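Long-range contacts in DNA fragmentation factor subunit beta (PDB 1V0D), which cuts DNA as a caspase-activated nuclease, driving DNA fragmentation and chromatin condensation during apoptosis: residues 131-136 with 243-248; 160-165 with 208-213; 225-230 with 254-259; 262-267 with 299-304. One frame throughout, in Å; residues are numbered along the deposited sequence.

Interaction 1: 131-136 with 243-248; sequences QNITAE and SINPYG
Ile133 and Gly248 bring two loops together at a type I beta turn, residues 245-248, which follows strand 243-244. The turn is closed by the bond from Gly248 N to Asn245 O, and it presents Gly248 to the loop that follows helix 116-129. Because Gly248 has no side chain, the CG1 of Ile133 can settle 3.7 Å from its CA. CG1 lies beside the backbone N of Ile133 (chi1 -59°), and its sibling CG2 meets the side chain of Asn245 at 3.9 Å from CG, the two side chains crossing obliquely. One backbone hydrogen bond joins the two segments: Asn132 N donates to Gly248 O at 2.9 Å, with an N-H...O angle of 159°. The same oxygen, Gly248 O, also lies 3.3 Å from Gln131 CB.

Further along, the contact is looser. The carboxylate of Glu136 is claimed from outside, by Asn154, Ser156 and a salt bridge to Arg212, while Tyr247 OH is bonded to Phe210 O and Arg212 N. Lys155 NZ, at the start of helix 155-175, bonds to both Ala135 O and Tyr247 O and so clamps the loops together. Ala135 O and Tyr247 O themselves stand 4.4 Å apart. Beside them, Glu136 OE2 comes obliquely to the Tyr247 ring, within 4.2 Å of CD2.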
loop_
_atom_site.group_PDB
_atom_site.type_symbol
_atom_site.label_atom_id
_atom_site.label_comp_id
_atom_site.label_asym_id
_atom_site.label_seq_id
_atom_site.Cartn_x
_atom_site.Cartn_y
_atom_site.Cartn_z
ATOM N N GLN A 131 -4.123 8.498 19.547
ATOM C CA GLN A 131 -2.738 8.103 19.361
ATOM C C GLN A 131 -1.945 8.037 20.665
ATOM O O GLN A 131 -2.255 8.732 21.632
ATOM C CB GLN A 131 -2.080 9.080 18.374
ATOM C CG GLN A 131 -0.640 9.455 18.689
ATOM C CD GLN A 131 -0.520 10.423 19.856
ATOM O OE1 GLN A 131 -1.116 11.504 19.842
ATOM N NE2 GLN A 131 0.257 10.042 20.870
ATOM N N ASN A 132 -0.921 7.192 20.687
ATOM C CA ASN A 132 -0.081 7.067 21.867
ATOM C C ASN A 132 1.381 6.820 21.483
ATOM O O ASN A 132 1.955 5.753 21.744
ATOM C CB ASN A 132 -0.589 5.949 22.766
ATOM C CG ASN A 132 0.166 5.877 24.074
ATOM O OD1 ASN A 132 0.991 6.747 24.380
ATOM N ND2 ASN A 132 -0.110 4.844 24.858
ATOM N N ILE A 133 1.971 7.838 20.861
ATOM C CA ILE A 133 3.355 7.805 20.402
ATOM C C ILE A 133 4.355 7.520 21.517
ATOM O O ILE A 133 5.290 6.732 21.348
ATOM C CB ILE A 133 3.736 9.143 19.770
ATOM C CG1 ILE A 133 2.816 9.436 18.593
ATOM C CG2 ILE A 133 5.180 9.115 19.329
ATOM C CD1 ILE A 133 3.027 10.812 18.002
ATOM N N THR A 134 4.149 8.168 22.656
ATOM C CA THR A 134 5.048 8.022 23.781
ATOM C C THR A 134 5.216 6.598 24.284
ATOM O O THR A 134 6.306 6.224 24.710
ATOM C CB THR A 134 4.612 8.904 24.949
ATOM O OG1 THR A 134 4.408 10.246 24.487
ATOM C CG2 THR A 134 5.688 8.914 26.021
ATOM N N ALA A 135 4.155 5.796 24.239
ATOM C CA ALA A 135 4.247 4.412 24.715
ATOM C C ALA A 135 5.227 3.594 23.870
ATOM O O ALA A 135 5.275 3.735 22.651
ATOM C CB ALA A 135 2.870 3.765 24.698
ATOM N N GLU A 136 5.996 2.725 24.510
ATOM C CA GLU A 136 6.971 1.928 23.776
ATOM C C GLU A 136 6.767 0.425 23.884
ATOM O O GLU A 136 7.088 -0.327 22.955
ATOM C CB GLU A 136 8.382 2.267 24.259
ATOM C CG GLU A 136 9.482 1.497 23.551
ATOM C CD GLU A 136 9.716 1.967 22.114
ATOM O OE1 GLU A 136 10.376 1.223 21.351
ATOM O OE2 GLU A 136 9.259 3.081 21.751
ATOM N N SER A 243 4.363 13.098 6.314
ATOM C CA SER A 243 5.077 12.628 7.493
ATOM C C SER A 243 4.264 11.474 8.062
ATOM O O SER A 243 3.152 11.207 7.612
ATOM C CB SER A 243 5.251 13.739 8.533
ATOM O OG SER A 243 4.037 14.076 9.178
ATOM N N ILE A 244 4.810 10.775 9.041
ATOM C CA ILE A 244 4.093 9.652 9.614
ATOM C C ILE A 244 4.837 9.147 10.833
ATOM O O ILE A 244 6.069 9.094 10.832
ATOM C CB ILE A 244 3.975 8.498 8.591
ATOM C CG1 ILE A 244 3.077 7.389 9.152
ATOM C CG2 ILE A 244 5.368 7.949 8.260
ATOM C CD1 ILE A 244 2.828 6.236 8.182
ATOM N N ASN A 245 4.094 8.790 11.878
ATOM C CA ASN A 245 4.720 8.268 13.083
ATOM C C ASN A 245 4.138 6.896 13.359
ATOM O O ASN A 245 3.171 6.749 14.108
ATOM C CB ASN A 245 4.488 9.201 14.272
ATOM C CG ASN A 245 5.339 8.825 15.484
ATOM O OD1 ASN A 245 5.752 9.692 16.259
ATOM N ND2 ASN A 245 5.596 7.530 15.657
ATOM N N PRO A 246 4.731 5.860 12.755
ATOM C CA PRO A 246 4.260 4.482 12.936
ATOM C C PRO A 246 4.220 4.024 14.391
ATOM O O PRO A 246 3.618 3.003 14.700
ATOM C CB PRO A 246 5.251 3.674 12.102
ATOM C CG PRO A 246 6.517 4.471 12.242
ATOM C CD PRO A 246 6.023 5.885 12.048
ATOM N N TYR A 247 4.849 4.781 15.284
ATOM C CA TYR A 247 4.885 4.394 16.688
ATOM C C TYR A 247 3.674 4.734 17.543
ATOM O O TYR A 247 3.540 4.198 18.648
ATOM C CB TYR A 247 6.101 4.994 17.396
ATOM C CG TYR A 247 7.427 4.436 16.975
ATOM C CD1 TYR A 247 8.094 4.947 15.862
ATOM C CD2 TYR A 247 8.040 3.425 17.709
ATOM C CE1 TYR A 247 9.345 4.470 15.489
ATOM C CE2 TYR A 247 9.294 2.939 17.345
ATOM C CZ TYR A 247 9.937 3.472 16.232
ATOM O OH TYR A 247 11.175 3.016 15.864
ATOM N N GLY A 248 2.787 5.601 17.079
ATOM C CA GLY A 248 1.688 5.939 17.963
ATOM C C GLY A 248 0.299 5.483 17.600
ATOM O O GLY A 248 -0.674 6.110 18.022
#

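Interaction 2: 160-165 with 208-213; sequences RYSCES and SYFDRG
Arg160 and Asp211 form a salt bridge between helix 155-175 and the loop after helix 186-202. It is a weak one: Arg160 NH2 stands 3.4 Å from Asp211 OD2, and the N-H...O angle is 149°. The two side chains run side by side in the same direction, with the guanidinium and carboxylate planes 63° apart, so the groups do not pair flat against each other. The extended Arg160 chain bends only at chi3, and its NE lies 3.5 Å from Asp211 OD1.

One helical turn on, Cys163 provides the packing. Its SG, anti to the backbone N (chi1 179°), sits almost directly above the Phe210 ring, 4.1 Å from the centroid, and its CB approaches the same face as a CH-pi donor, 3.3 Å from CD2. The Phe210 ring has other neighbours too, since Phe256 meets it edge-to-face and Leu159 and Arg166 of the same helix touch it. On the loop side, Asp211 N to Ser208 O closes a turn that sets Phe210 toward the helix. The Tyr209 side chain instead leads away, its OH bonding to Ala297 N, although Tyr209 CB meets Cys163 SG at 3.8 Å.

A cysteine sulfur lying over an aromatic face is a classic sulfur-aromatic contact, and in this nuclease it joins a long helix to the loop leading to strand 227-228.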
loop_
_atom_site.group_PDB
_atom_site.type_symbol
_atom_site.label_atom_id
_atom_site.label_comp_id
_atom_site.label_asym_id
_atom_site.label_seq_id
_atom_site.Cartn_x
_atom_site.Cartn_y
_atom_site.Cartn_z
ATOM N N ARG A 160 12.210 -2.208 13.729
ATOM C CA ARG A 160 13.579 -2.545 13.377
ATOM C C ARG A 160 13.502 -3.792 12.500
ATOM O O ARG A 160 14.054 -3.835 11.398
ATOM C CB ARG A 160 14.382 -2.837 14.644
ATOM C CG ARG A 160 15.874 -2.938 14.436
ATOM C CD ARG A 160 16.565 -3.106 15.770
ATOM N NE ARG A 160 16.012 -2.186 16.762
ATOM C CZ ARG A 160 15.986 -2.425 18.074
ATOM N NH1 ARG A 160 16.487 -3.561 18.557
ATOM N NH2 ARG A 160 15.444 -1.540 18.904
ATOM N N TYR A 161 12.801 -4.801 13.004
ATOM C CA TYR A 161 12.603 -6.065 12.297
ATOM C C TYR A 161 12.000 -5.816 10.910
ATOM O O TYR A 161 12.414 -6.401 9.912
ATOM C CB TYR A 161 11.644 -6.965 13.098
ATOM C CG TYR A 161 11.133 -8.151 12.316
ATOM C CD1 TYR A 161 11.883 -9.322 12.225
ATOM C CD2 TYR A 161 9.923 -8.079 11.616
ATOM C CE1 TYR A 161 11.447 -10.406 11.449
ATOM C CE2 TYR A 161 9.471 -9.154 10.833
ATOM C CZ TYR A 161 10.240 -10.317 10.753
ATOM O OH TYR A 161 9.808 -11.390 9.991
ATOM N N SER A 162 10.994 -4.956 10.871
ATOM C CA SER A 162 10.319 -4.637 9.633
ATOM C C SER A 162 11.295 -4.118 8.588
ATOM O O SER A 162 11.275 -4.562 7.440
ATOM C CB SER A 162 9.247 -3.592 9.893
ATOM O OG SER A 162 8.700 -3.154 8.669
ATOM N N CYS A 163 12.143 -3.175 8.989
ATOM C CA CYS A 163 13.121 -2.592 8.088
ATOM C C CYS A 163 14.094 -3.651 7.615
ATOM O O CYS A 163 14.402 -3.721 6.427
ATOM C CB CYS A 163 13.894 -1.470 8.779
ATOM S SG CYS A 163 15.169 -0.710 7.743
ATOM N N GLU A 164 14.583 -4.465 8.549
ATOM C CA GLU A 164 15.519 -5.544 8.224
ATOM C C GLU A 164 14.950 -6.468 7.159
ATOM O O GLU A 164 15.684 -7.037 6.356
ATOM C CB GLU A 164 15.820 -6.381 9.460
ATOM C CG GLU A 164 16.623 -5.675 10.521
ATOM C CD GLU A 164 16.775 -6.528 11.767
ATOM O OE1 GLU A 164 16.960 -7.764 11.611
ATOM O OE2 GLU A 164 16.718 -5.961 12.888
ATOM N N SER A 165 13.631 -6.614 7.164
ATOM C CA SER A 165 12.953 -7.477 6.220
ATOM C C SER A 165 12.994 -6.930 4.807
ATOM O O SER A 165 13.265 -7.670 3.858
ATOM C CB SER A 165 11.512 -7.679 6.661
ATOM O OG SER A 165 11.484 -8.230 7.967
ATOM N N SER A 208 18.263 -0.475 11.810
ATOM C CA SER A 208 18.445 0.739 12.583
ATOM C C SER A 208 17.707 1.923 11.948
ATOM O O SER A 208 17.264 2.843 12.632
ATOM C CB SER A 208 19.939 1.025 12.676
ATOM O OG SER A 208 20.162 2.376 12.995
ATOM N N TYR A 209 17.562 1.890 10.630
ATOM C CA TYR A 209 16.880 2.968 9.933
ATOM C C TYR A 209 15.483 3.280 10.459
ATOM O O TYR A 209 15.073 4.434 10.443
ATOM C CB TYR A 209 16.770 2.669 8.430
ATOM C CG TYR A 209 18.067 2.752 7.658
ATOM C CD1 TYR A 209 19.129 3.531 8.111
ATOM C CD2 TYR A 209 18.218 2.082 6.443
ATOM C CE1 TYR A 209 20.311 3.638 7.371
ATOM C CE2 TYR A 209 19.396 2.186 5.698
ATOM C CZ TYR A 209 20.433 2.962 6.170
ATOM O OH TYR A 209 21.590 3.067 5.441
ATOM N N PHE A 210 14.749 2.267 10.919
ATOM C CA PHE A 210 13.379 2.498 11.392
ATOM C C PHE A 210 13.178 2.669 12.879
ATOM O O PHE A 210 12.099 3.078 13.298
ATOM C CB PHE A 210 12.439 1.376 10.941
ATOM C CG PHE A 210 12.065 1.431 9.491
ATOM C CD1 PHE A 210 12.604 2.396 8.644
ATOM C CD2 PHE A 210 11.187 0.490 8.960
ATOM C CE1 PHE A 210 12.275 2.417 7.296
ATOM C CE2 PHE A 210 10.854 0.504 7.613
ATOM C CZ PHE A 210 11.400 1.469 6.780
ATOM N N ASP A 211 14.182 2.366 13.693
ATOM C CA ASP A 211 13.959 2.495 15.123
ATOM C C ASP A 211 14.512 3.742 15.800
ATOM O O ASP A 211 15.714 4.019 15.767
ATOM C CB ASP A 211 14.400 1.196 15.832
ATOM C CG ASP A 211 15.574 1.380 16.771
ATOM O OD1 ASP A 211 16.720 1.173 16.327
ATOM O OD2 ASP A 211 15.347 1.714 17.956
ATOM N N ARG A 212 13.599 4.521 16.379
ATOM C CA ARG A 212 13.970 5.727 17.094
ATOM C C ARG A 212 14.876 5.245 18.212
ATOM O O ARG A 212 15.080 4.043 18.381
ATOM C CB ARG A 212 12.719 6.414 17.655
ATOM C CG ARG A 212 11.778 5.510 18.459
ATOM C CD ARG A 212 10.481 6.248 18.857
ATOM N NE ARG A 212 9.638 5.464 19.767
ATOM C CZ ARG A 212 8.406 5.807 20.147
ATOM N NH1 ARG A 212 7.844 6.927 19.702
ATOM N NH2 ARG A 212 7.736 5.032 20.990
ATOM N N GLY A 213 15.440 6.144 18.989
ATOM C CA GLY A 213 16.314 5.642 20.034
ATOM C C GLY A 213 17.552 4.918 19.507
ATOM O O GLY A 213 18.091 4.045 20.172
#

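Interaction 3: 225-230 with 254-259; sequences GWFSCQ and ILFSTW. With ZN (zinc ion), chain B.
Phe227, on the short strand 227-228, receives Phe256, from the end region of helix 250-255, on one face of its ring. Phe256 CZ stands over the centre of the Phe227 ring, 3.9 Å from CE2 and CZ alike. The ring planes are 44° apart, with the Phe227 and Phe256 centroids 4.7 Å from each other, so the pair is neither a parallel stack nor a T-shaped one. The first torsions differ: CG of Phe227 lies anti to its carbonyl carbon, beside the backbone N, whereas CG of Phe256 lies anti to its backbone N (chi1 -162°). The two side chains cross at about a right angle.

At Ser228 the chain itself makes the contact, its carbonyl carbon C lying 4.0 Å from Trp259 CZ3 and near the plane of the indole. The strand is half of a two-stranded antiparallel sheet with 243-244, and beyond it the chain enters the zinc site, where Cys229, Cys238, His242 and Cys307 gather round the metal.

Cys229 is therefore shared between metal and core. Its SG binds zinc at 2.4 Å. Its CA and CB meet the CZ3 corner of the Trp259 indole, CA at 3.5 Å and CB at 3.8 Å, and the backbone N lies at the edge of the indole, in its plane. The sulfur itself meets the ring only obliquely. Trp259 is further packed by Ile244 and Leu302 and by the ring of His304, while Cys229 also touches Val303 and His304.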
loop_
_atom_site.group_PDB
_atom_site.type_symbol
_atom_site.label_atom_id
_atom_site.label_comp_id
_atom_site.label_asym_id
_atom_site.label_seq_id
_atom_site.Cartn_x
_atom_site.Cartn_y
_atom_site.Cartn_z
ATOM N N GLY A 225 9.976 9.147 16.678
ATOM C CA GLY A 225 9.423 8.234 15.696
ATOM C C GLY A 225 8.815 8.880 14.458
ATOM O O GLY A 225 8.124 8.199 13.698
ATOM N N TRP A 226 9.065 10.171 14.235
ATOM C CA TRP A 226 8.519 10.857 13.059
ATOM C C TRP A 226 9.368 10.774 11.781
ATOM O O TRP A 226 10.517 11.228 11.759
ATOM C CB TRP A 226 8.268 12.332 13.370
ATOM C CG TRP A 226 7.032 12.581 14.171
ATOM C CD1 TRP A 226 6.944 12.755 15.524
ATOM C CD2 TRP A 226 5.698 12.657 13.668
ATOM N NE1 TRP A 226 5.634 12.935 15.894
ATOM C CE2 TRP A 226 4.845 12.880 14.774
ATOM C CE3 TRP A 226 5.136 12.555 12.388
ATOM C CZ2 TRP A 226 3.455 13.004 14.639
ATOM C CZ3 TRP A 226 3.757 12.677 12.253
ATOM C CH2 TRP A 226 2.932 12.900 13.374
ATOM N N PHE A 227 8.795 10.206 10.717
ATOM C CA PHE A 227 9.491 10.092 9.436
ATOM C C PHE A 227 8.934 11.119 8.457
ATOM O O PHE A 227 7.735 11.398 8.455
ATOM C CB PHE A 227 9.319 8.706 8.826
ATOM C CG PHE A 227 9.867 7.595 9.665
ATOM C CD1 PHE A 227 9.171 7.137 10.784
ATOM C CD2 PHE A 227 11.066 6.973 9.322
ATOM C CE1 PHE A 227 9.663 6.065 11.551
ATOM C CE2 PHE A 227 11.568 5.899 10.081
ATOM C CZ PHE A 227 10.865 5.446 11.194
ATOM N N SER A 228 9.806 11.689 7.630
ATOM C CA SER A 228 9.390 12.679 6.643
ATOM C C SER A 228 9.622 12.140 5.257
ATOM O O SER A 228 10.674 11.568 4.972
ATOM C CB SER A 228 10.179 13.972 6.798
ATOM O OG SER A 228 9.729 14.714 7.916
ATOM N N CYS A 229 8.639 12.311 4.388
ATOM C CA CYS A 229 8.796 11.837 3.027
ATOM C C CYS A 229 9.964 12.628 2.441
ATOM O O CYS A 229 10.058 13.842 2.639
ATOM C CB CYS A 229 7.524 12.107 2.223
ATOM S SG CYS A 229 7.600 11.500 0.542
ATOM N N GLN A 230 10.867 11.957 1.740
ATOM C CA GLN A 230 11.984 12.664 1.140
ATOM C C GLN A 230 11.648 13.063 -0.298
ATOM O O GLN A 230 12.546 13.376 -1.083
ATOM C CB GLN A 230 13.227 11.790 1.150
ATOM C CG GLN A 230 13.573 11.213 2.505
ATOM C CD GLN A 230 14.914 10.497 2.489
ATOM O OE1 GLN A 230 15.107 9.480 3.166
ATOM N NE2 GLN A 230 15.854 11.033 1.713
ATOM N N ILE A 254 0.592 0.135 10.248
ATOM C CA ILE A 254 0.244 -0.565 9.012
ATOM C C ILE A 254 0.411 0.309 7.769
ATOM O O ILE A 254 0.841 -0.175 6.716
ATOM C CB ILE A 254 -1.218 -1.079 9.087
ATOM C CG1 ILE A 254 -1.317 -2.154 10.163
ATOM C CG2 ILE A 254 -1.679 -1.610 7.731
ATOM C CD1 ILE A 254 -2.728 -2.551 10.486
ATOM N N LEU A 255 0.051 1.586 7.880
ATOM C CA LEU A 255 0.189 2.495 6.751
ATOM C C LEU A 255 1.666 2.617 6.375
ATOM O O LEU A 255 2.016 2.749 5.202
ATOM C CB LEU A 255 -0.392 3.865 7.098
ATOM C CG LEU A 255 -1.923 3.913 7.126
ATOM C CD1 LEU A 255 -2.380 5.205 7.752
ATOM C CD2 LEU A 255 -2.473 3.782 5.715
ATOM N N PHE A 256 2.535 2.547 7.375
ATOM C CA PHE A 256 3.956 2.637 7.129
ATOM C C PHE A 256 4.375 1.524 6.157
ATOM O O PHE A 256 5.463 1.551 5.581
ATOM C CB PHE A 256 4.703 2.527 8.460
ATOM C CG PHE A 256 6.120 3.018 8.401
ATOM C CD1 PHE A 256 6.398 4.312 7.994
ATOM C CD2 PHE A 256 7.175 2.180 8.738
ATOM C CE1 PHE A 256 7.703 4.756 7.924
ATOM C CE2 PHE A 256 8.487 2.624 8.668
ATOM C CZ PHE A 256 8.750 3.908 8.262
ATOM N N SER A 257 3.505 0.538 5.976
ATOM C CA SER A 257 3.785 -0.558 5.048
ATOM C C SER A 257 3.750 -0.019 3.632
ATOM O O SER A 257 4.427 -0.540 2.744
ATOM C CB SER A 257 2.729 -1.654 5.151
ATOM O OG SER A 257 2.794 -2.285 6.409
ATOM N N THR A 258 2.944 1.017 3.428
ATOM C CA THR A 258 2.812 1.618 2.119
ATOM C C THR A 258 3.951 2.577 1.804
ATOM O O THR A 258 4.174 2.913 0.637
ATOM C CB THR A 258 1.469 2.345 1.976
ATOM O OG1 THR A 258 1.403 3.429 2.907
ATOM C CG2 THR A 258 0.323 1.374 2.233
ATOM N N TRP A 259 4.662 3.025 2.840
ATOM C CA TRP A 259 5.808 3.907 2.638
ATOM C C TRP A 259 6.921 3.018 2.126
ATOM O O TRP A 259 7.197 1.968 2.700
ATOM C CB TRP A 259 6.227 4.579 3.935
ATOM C CG TRP A 259 5.367 5.739 4.241
ATOM C CD1 TRP A 259 4.018 5.727 4.447
ATOM C CD2 TRP A 259 5.786 7.100 4.390
ATOM N NE1 TRP A 259 3.568 6.999 4.721
ATOM C CE2 TRP A 259 4.633 7.862 4.693
ATOM C CE3 TRP A 259 7.026 7.753 4.300
ATOM C CZ2 TRP A 259 4.683 9.241 4.906
ATOM C CZ3 TRP A 259 7.075 9.122 4.514
ATOM C CH2 TRP A 259 5.909 9.852 4.813
HETATM ZN ZN ZN B . 5.924 12.908 -0.356
#

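Interaction 4: 262-267 with 299-304; sequences DHIIEK and NLKLVH. With MG (magnesium ion), chain C.
Asp262 and Lys301 are a hydrogen-bonded pair of the antiparallel sheet formed by strands 260-263 and 300-303, in a protein of the His-Me finger clan, and the first of these strands carries Asp262, a magnesium ligand. Asp262 N donates to Lys301 O, and Lys301 N returns the bond to Asp262 O at 2.8 Å. The pairing extends one step past the first strand, where Ile264 N donates to Asn299 O.

With CG anti to the backbone N (chi1 -178°), the Asn299 side chain reaches the next residue, Ile265. Its OD1 accepts from Ile265 N at 2.9 Å, in the carbonyl plane and on a lone pair. Its ND2 donates to Ile265 O at 3.3 Å, nearly straight at 177°. Ile265 thus has both backbone polar atoms bound by one amide.

The His263 ring is sandwiched between Lys267 CB on one face and Leu300 CD2 on the other, the latter over the ring centre at 3.3 Å from the centroid. Partners beyond the two segments complete the polar groups, His263 NE2 being satisfied by Leu294 O and Asn299 ND2 serving Leu293 O as well.

His308 is the metal's other protein ligand, and His313 NE2 holds Asp262 OD2. The remaining carboxylate oxygen, Asp262 OD1, binds the magnesium at 2.3 Å.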
loop_
_atom_site.group_PDB
_atom_site.type_symbol
_atom_site.label_atom_id
_atom_site.label_comp_id
_atom_site.label_asym_id
_atom_site.label_seq_id
_atom_site.Cartn_x
_atom_site.Cartn_y
_atom_site.Cartn_z
ATOM N N ASP A 262 12.642 3.620 -1.624
ATOM C CA ASP A 262 12.881 3.615 -3.060
ATOM C C ASP A 262 14.319 3.874 -3.510
ATOM O O ASP A 262 14.931 4.869 -3.122
ATOM C CB ASP A 262 11.895 4.619 -3.690
ATOM C CG ASP A 262 12.019 4.731 -5.204
ATOM O OD1 ASP A 262 12.013 3.700 -5.919
ATOM O OD2 ASP A 262 12.099 5.886 -5.679
ATOM N N HIS A 263 14.853 2.960 -4.320
ATOM C CA HIS A 263 16.209 3.089 -4.850
ATOM C C HIS A 263 16.249 4.199 -5.908
ATOM O O HIS A 263 15.501 4.147 -6.892
ATOM C CB HIS A 263 16.663 1.786 -5.514
ATOM C CG HIS A 263 16.895 0.652 -4.562
ATOM N ND1 HIS A 263 15.868 -0.044 -3.962
ATOM C CD2 HIS A 263 18.043 0.074 -4.128
ATOM C CE1 HIS A 263 16.373 -1.001 -3.203
ATOM N NE2 HIS A 263 17.690 -0.951 -3.287
ATOM N N ILE A 264 17.119 5.190 -5.719
ATOM C CA ILE A 264 17.235 6.273 -6.680
ATOM C C ILE A 264 17.741 5.704 -7.998
ATOM O O ILE A 264 17.184 5.974 -9.058
ATOM C CB ILE A 264 18.189 7.355 -6.186
ATOM C CG1 ILE A 264 17.743 7.827 -4.792
ATOM C CG2 ILE A 264 18.193 8.524 -7.173
ATOM C CD1 ILE A 264 18.624 8.895 -4.180
ATOM N N ILE A 265 18.815 4.928 -7.940
ATOM C CA ILE A 265 19.324 4.272 -9.133
ATOM C C ILE A 265 18.644 2.910 -8.980
ATOM O O ILE A 265 19.005 2.123 -8.098
ATOM C CB ILE A 265 20.857 4.105 -9.088
ATOM C CG1 ILE A 265 21.532 5.476 -9.006
ATOM C CG2 ILE A 265 21.341 3.365 -10.321
ATOM C CD1 ILE A 265 23.050 5.412 -9.053
ATOM N N GLU A 266 17.635 2.658 -9.812
ATOM C CA GLU A 266 16.856 1.424 -9.751
ATOM C C GLU A 266 17.724 0.196 -9.586
ATOM O O GLU A 266 18.685 -0.008 -10.326
ATOM C CB GLU A 266 15.997 1.305 -10.995
ATOM C CG GLU A 266 15.025 2.442 -11.148
ATOM C CD GLU A 266 14.175 2.304 -12.394
ATOM O OE1 GLU A 266 14.724 2.444 -13.509
ATOM O OE2 GLU A 266 12.955 2.046 -12.257
ATOM N N LYS A 267 17.375 -0.640 -8.620
ATOM C CA LYS A 267 18.189 -1.807 -8.369
ATOM C C LYS A 267 17.979 -2.946 -9.341
ATOM O O LYS A 267 18.945 -3.538 -9.823
ATOM C CB LYS A 267 17.981 -2.303 -6.939
ATOM C CG LYS A 267 17.088 -3.497 -6.831
ATOM C CD LYS A 267 16.992 -4.000 -5.420
ATOM C CE LYS A 267 15.999 -5.146 -5.367
ATOM N NZ LYS A 267 15.772 -5.613 -3.979
ATOM N N ASN A 299 21.562 5.414 -1.440
ATOM C CA ASN A 299 20.801 5.288 -2.663
ATOM C C ASN A 299 19.320 5.009 -2.418
ATOM O O ASN A 299 18.574 4.724 -3.359
ATOM C CB ASN A 299 21.414 4.176 -3.515
ATOM C CG ASN A 299 20.712 4.014 -4.831
ATOM O OD1 ASN A 299 20.341 5.003 -5.460
ATOM N ND2 ASN A 299 20.524 2.769 -5.266
ATOM N N LEU A 300 18.896 5.090 -1.157
ATOM C CA LEU A 300 17.501 4.836 -0.790
ATOM C C LEU A 300 16.807 6.079 -0.260
ATOM O O LEU A 300 17.307 6.728 0.663
ATOM C CB LEU A 300 17.404 3.748 0.289
ATOM C CG LEU A 300 17.919 2.339 -0.028
ATOM C CD1 LEU A 300 17.703 1.445 1.189
ATOM C CD2 LEU A 300 17.210 1.764 -1.248
ATOM N N LYS A 301 15.657 6.409 -0.841
ATOM C CA LYS A 301 14.864 7.555 -0.405
ATOM C C LYS A 301 13.611 6.972 0.264
ATOM O O LYS A 301 12.989 6.060 -0.282
ATOM C CB LYS A 301 14.438 8.393 -1.612
ATOM C CG LYS A 301 15.102 9.760 -1.781
ATOM C CD LYS A 301 14.322 10.571 -2.842
ATOM C CE LYS A 301 14.685 12.069 -2.890
ATOM N NZ LYS A 301 15.971 12.381 -3.616
ATOM N N LEU A 302 13.247 7.469 1.442
ATOM C CA LEU A 302 12.050 6.980 2.116
ATOM C C LEU A 302 10.888 7.831 1.641
ATOM O O LEU A 302 10.776 8.991 2.021
ATOM C CB LEU A 302 12.184 7.110 3.632
ATOM C CG LEU A 302 10.926 6.759 4.447
ATOM C CD1 LEU A 302 10.565 5.293 4.275
ATOM C CD2 LEU A 302 11.180 7.065 5.912
ATOM N N VAL A 303 10.020 7.263 0.812
ATOM C CA VAL A 303 8.890 8.023 0.288
ATOM C C VAL A 303 7.511 7.478 0.614
ATOM O O VAL A 303 7.301 6.266 0.734
ATOM C CB VAL A 303 8.933 8.147 -1.266
ATOM C CG1 VAL A 303 10.246 8.744 -1.720
ATOM C CG2 VAL A 303 8.727 6.788 -1.901
ATOM N N HIS A 304 6.574 8.409 0.730
ATOM C CA HIS A 304 5.170 8.118 0.956
ATOM C C HIS A 304 4.760 7.556 -0.402
ATOM O O HIS A 304 5.412 7.826 -1.402
ATOM C CB HIS A 304 4.457 9.433 1.282
ATOM C CG HIS A 304 2.962 9.372 1.213
ATOM N ND1 HIS A 304 2.277 9.264 0.019
ATOM C CD2 HIS A 304 2.024 9.531 2.176
ATOM C CE1 HIS A 304 0.980 9.370 0.250
ATOM N NE2 HIS A 304 0.801 9.534 1.549
HETATM MG MG MG C . 11.491 1.542 -6.513
#

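In the fold
Following the chain from the N terminus, interaction 1 opens first, at 131-136, and closes a loop of about a hundred residues at 243-248. Interaction 2 nests wholly inside it, tying helix 155-175 to the loop before strand 227-228. Interaction 3 starts within that large loop, at 225-230, but closes beyond its end at 254-259, so it crosses interaction 1; both reach the sheet of strands 227-228 and 243-244. Interaction 4 follows in series, pairing strands 260-263 and 300-303 around two helices. Neighbouring interactions touch: 1 with 2, 1 with 3 where Ile244 O meets Phe227 N, 2 with 3 where Tyr209 O packs on Phe227, and 3 with 4 through Gln230 and Leu302.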